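Alkaline serine protease (Pseudoalteromonas sp., PDB 1Y9Z) probably hydrolyses peptide bonds as a cold-adapted, subtilisin-like serine endopeptidase of an Antarctic bacterium. Local coordinates at residues T380-Y385 with V422-Y427. Numbering follows the deposited sequence.
Sequences TLVWSY and VAAKAY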
ATOM      1  N   THR A 380     -14.103   0.183   9.211  1.00 10.34           N
ATOM      2  CA  THR A 380     -15.459   0.149   8.682  1.00  9.74           C
ATOM      3  C   THR A 380     -16.044  -1.259   8.805  1.00 10.74           C
ATOM      4  O   THR A 380     -17.192  -1.432   9.221  1.00  9.98           O
ATOM      5  CB  THR A 380     -15.476   0.592   7.201  1.00 10.90           C
ATOM      6  OG1 THR A 380     -14.876   1.891   7.086  1.00  9.88           O
ATOM      7  CG2 THR A 380     -16.899   0.660   6.676  1.00 10.13           C
ATOM      8  N   LEU A 381     -15.245  -2.259   8.446  1.00  9.45           N
ATOM      9  CA  LEU A 381     -15.671  -3.655   8.516  1.00 11.10           C
ATOM     10  C   LEU A 381     -16.043  -4.054   9.943  1.00 12.01           C
ATOM     11  O   LEU A 381     -17.110  -4.620  10.184  1.00 12.71           O
ATOM     12  CB  LEU A 381     -14.556  -4.566   7.997  1.00 11.93           C
ATOM     13  CG  LEU A 381     -14.760  -6.081   8.128  1.00 11.09           C
ATOM     14  CD1 LEU A 381     -16.030  -6.516   7.401  1.00 12.62           C
ATOM     15  CD2 LEU A 381     -13.543  -6.791   7.553  1.00 12.76           C
ATOM     16  N   VAL A 382     -15.158  -3.756  10.886  1.00 12.00           N
ATOM     17  CA  VAL A 382     -15.397  -4.085  12.283  1.00 12.86           C
ATOM     18  C   VAL A 382     -16.610  -3.332  12.816  1.00 12.25           C
ATOM     19  O   VAL A 382     -17.447  -3.900  13.518  1.00 13.75           O
ATOM     20  CB  VAL A 382     -14.158  -3.746  13.141  1.00 13.33           C
ATOM     21  CG1 VAL A 382     -14.483  -3.900  14.618  1.00 16.52           C
ATOM     22  CG2 VAL A 382     -13.004  -4.659  12.759  1.00 14.48           C
ATOM     23  N   TRP A 383     -16.712  -2.054  12.471  1.00 12.61           N
ATOM     24  CA  TRP A 383     -17.821  -1.229  12.930  1.00 11.81           C
ATOM     25  C   TRP A 383     -19.168  -1.751  12.427  1.00 12.49           C
ATOM     26  O   TRP A 383     -20.185  -1.594  13.101  1.00 12.98           O
ATOM     27  CB  TRP A 383     -17.622   0.213  12.457  1.00 11.18           C
ATOM     28  CG  TRP A 383     -18.333   1.254  13.272  1.00 11.74           C
ATOM     29  CD1 TRP A 383     -19.239   1.050  14.278  1.00 11.94           C
ATOM     30  CD2 TRP A 383     -18.189   2.672  13.146  1.00 11.54           C
ATOM     31  NE1 TRP A 383     -19.664   2.257  14.787  1.00 12.92           N
ATOM     32  CE2 TRP A 383     -19.035   3.269  14.109  1.00 12.14           C
ATOM     33  CE3 TRP A 383     -17.425   3.499  12.310  1.00 11.96           C
ATOM     34  CZ2 TRP A 383     -19.138   4.656  14.261  1.00 12.07           C
ATOM     35  CZ3 TRP A 383     -17.528   4.880  12.462  1.00 12.12           C
ATOM     36  CH2 TRP A 383     -18.380   5.443  13.430  1.00 11.88           C
ATOM     37  N   SER A 384     -19.181  -2.371  11.249  1.00 12.69           N
ATOM     38  CA  SER A 384     -20.432  -2.882  10.689  1.00 12.78           C
ATOM     39  C   SER A 384     -21.063  -3.963  11.563  1.00 13.53           C
ATOM     40  O   SER A 384     -22.271  -4.197  11.486  1.00 13.65           O
ATOM     41  CB  SER A 384     -20.221  -3.418   9.267  1.00 12.58           C
ATOM     42  OG  SER A 384     -19.528  -4.654   9.257  1.00 11.60           O
ATOM     43  N   TYR A 385     -20.252  -4.624  12.386  1.00 14.05           N
ATOM     44  CA  TYR A 385     -20.764  -5.663  13.278  1.00 14.90           C
ATOM     45  C   TYR A 385     -21.406  -5.034  14.510  1.00 15.43           C
ATOM     46  O   TYR A 385     -22.224  -5.663  15.185  1.00 16.66           O
ATOM     47  CB  TYR A 385     -19.647  -6.601  13.745  1.00 15.09           C
ATOM     48  CG  TYR A 385     -19.198  -7.649  12.747  1.00 16.38           C
ATOM     49  CD1 TYR A 385     -18.256  -7.353  11.762  1.00 17.28           C
ATOM     50  CD2 TYR A 385     -19.683  -8.956  12.820  1.00 16.70           C
ATOM     51  CE1 TYR A 385     -17.799  -8.336  10.881  1.00 17.41           C
ATOM     52  CE2 TYR A 385     -19.236  -9.944  11.944  1.00 17.68           C
ATOM     53  CZ  TYR A 385     -18.294  -9.631  10.980  1.00 16.96           C
ATOM     54  OH  TYR A 385     -17.834 -10.615  10.130  1.00 19.02           O
ATOM     55  N   VAL A 422      -9.965  -9.209  13.490  1.00 15.25           N
ATOM     56  CA  VAL A 422     -10.581 -10.266  14.284  1.00 16.69           C
ATOM     57  C   VAL A 422     -10.635  -9.914  15.767  1.00 16.62           C
ATOM     58  O   VAL A 422     -11.685 -10.021  16.399  1.00 16.37           O
ATOM     59  CB  VAL A 422      -9.821 -11.600  14.115  1.00 17.13           C
ATOM     60  CG1 VAL A 422     -10.480 -12.690  14.955  1.00 19.18           C
ATOM     61  CG2 VAL A 422      -9.806 -12.001  12.651  1.00 18.67           C
ATOM     62  N   ALA A 423      -9.502  -9.490  16.315  1.00 16.00           N
ATOM     63  CA  ALA A 423      -9.427  -9.128  17.726  1.00 15.69           C
ATOM     64  C   ALA A 423     -10.294  -7.915  18.051  1.00 15.84           C
ATOM     65  O   ALA A 423     -10.930  -7.861  19.103  1.00 16.08           O
ATOM     66  CB  ALA A 423      -7.979  -8.862  18.118  1.00 16.22           C
ATOM     67  N   ALA A 424     -10.317  -6.939  17.149  1.00 15.64           N
ATOM     68  CA  ALA A 424     -11.119  -5.739  17.356  1.00 16.18           C
ATOM     69  C   ALA A 424     -12.601  -6.102  17.419  1.00 16.96           C
ATOM     70  O   ALA A 424     -13.345  -5.575  18.246  1.00 16.16           O
ATOM     71  CB  ALA A 424     -10.867  -4.742  16.233  1.00 16.26           C
ATOM     72  N   LYS A 425     -13.024  -7.002  16.538  1.00 16.70           N
ATOM     73  CA  LYS A 425     -14.413  -7.439  16.508  1.00 18.32           C
ATOM     74  C   LYS A 425     -14.777  -8.143  17.810  1.00 18.11           C
ATOM     75  O   LYS A 425     -15.812  -7.861  18.410  1.00 18.67           O
ATOM     76  CB  LYS A 425     -14.650  -8.393  15.337  1.00 19.31           C
ATOM     77  CG  LYS A 425     -16.015  -9.073  15.368  1.00 22.09           C
ATOM     78  CD  LYS A 425     -16.115 -10.165  14.316  1.00 23.37           C
ATOM     79  CE  LYS A 425     -17.418 -10.939  14.447  1.00 25.26           C
ATOM     80  NZ  LYS A 425     -17.550 -11.615  15.768  1.00 26.41           N
ATOM     81  N   ALA A 426     -13.918  -9.065  18.236  1.00 18.82           N
ATOM     82  CA  ALA A 426     -14.147  -9.818  19.468  1.00 19.10           C
ATOM     83  C   ALA A 426     -14.270  -8.875  20.662  1.00 19.52           C
ATOM     84  O   ALA A 426     -15.045  -9.120  21.587  1.00 19.92           O
ATOM     85  CB  ALA A 426     -13.007 -10.804  19.691  1.00 18.75           C
ATOM     86  N   TYR A 427     -13.495  -7.796  20.628  1.00 19.21           N
ATOM     87  CA  TYR A 427     -13.494  -6.791  21.683  1.00 19.41           C
ATOM     88  C   TYR A 427     -14.885  -6.167  21.786  1.00 19.34           C
ATOM     89  O   TYR A 427     -15.494  -6.142  22.856  1.00 18.91           O
ATOM     90  CB  TYR A 427     -12.465  -5.709  21.346  1.00 20.28           C
ATOM     91  CG  TYR A 427     -12.222  -4.671  22.420  1.00 21.49           C
ATOM     92  CD1 TYR A 427     -11.345  -4.920  23.474  1.00 22.74           C
ATOM     93  CD2 TYR A 427     -12.829  -3.417  22.352  1.00 21.56           C
ATOM     94  CE1 TYR A 427     -11.071  -3.941  24.430  1.00 23.76           C
ATOM     95  CE2 TYR A 427     -12.564  -2.433  23.302  1.00 22.63           C
ATOM     96  CZ  TYR A 427     -11.683  -2.701  24.336  1.00 22.85           C
ATOM     97  OH  TYR A 427     -11.400  -1.725  25.265  1.00 25.19           O
TER
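Lys425 lays its aliphatic chain over one face of the Tyr385 ring, a worked example of a lysine serving as a hydrocarbon before it serves as a charge. Its CD stands over the middle of the ring, 3.9 Å from the centroid and only 10° off the normal, a CH-pi contact. CE drifts toward one side of the ring and comes within 3.2 Å of Tyr385 CE2. Because CG lies anti to the backbone N (chi1 171°) and the next two torsions are also extended, the methylenes run straight out to the ring before the chain bends at its last torsion. There NZ forms a salt bridge with Asp429, one turn further along the same helix, while Tyr385 OH is hydrogen-bonded to the backbone N of Ser17, so each polar end has its own partner. One turn back from the tyrosine, buried Val382 faces the other helix: its CG1 sits 4.0 Å from Ala424 CB and 3.9 Å from the backbone N of Lys425. The axes of segments 380-385 and 422-427 approach to 9.4 Å, at an angle of 24°. An alanine in place of Tyr385 is likely to leave the lysine methylenes without their aromatic floor and the Ser17 amide without its hydroxyl partner. The pair joins the later turns of helix 368-385, whose first turn holds Ser369 of the inhibitor pocket, in subtilases the place of the nucleophilic serine, to the C-terminal helix 421-430. No hydrogen bond links the two segments, which implies that their cohesion rests on apolar and CH-pi packing, with the charge settled within one helix.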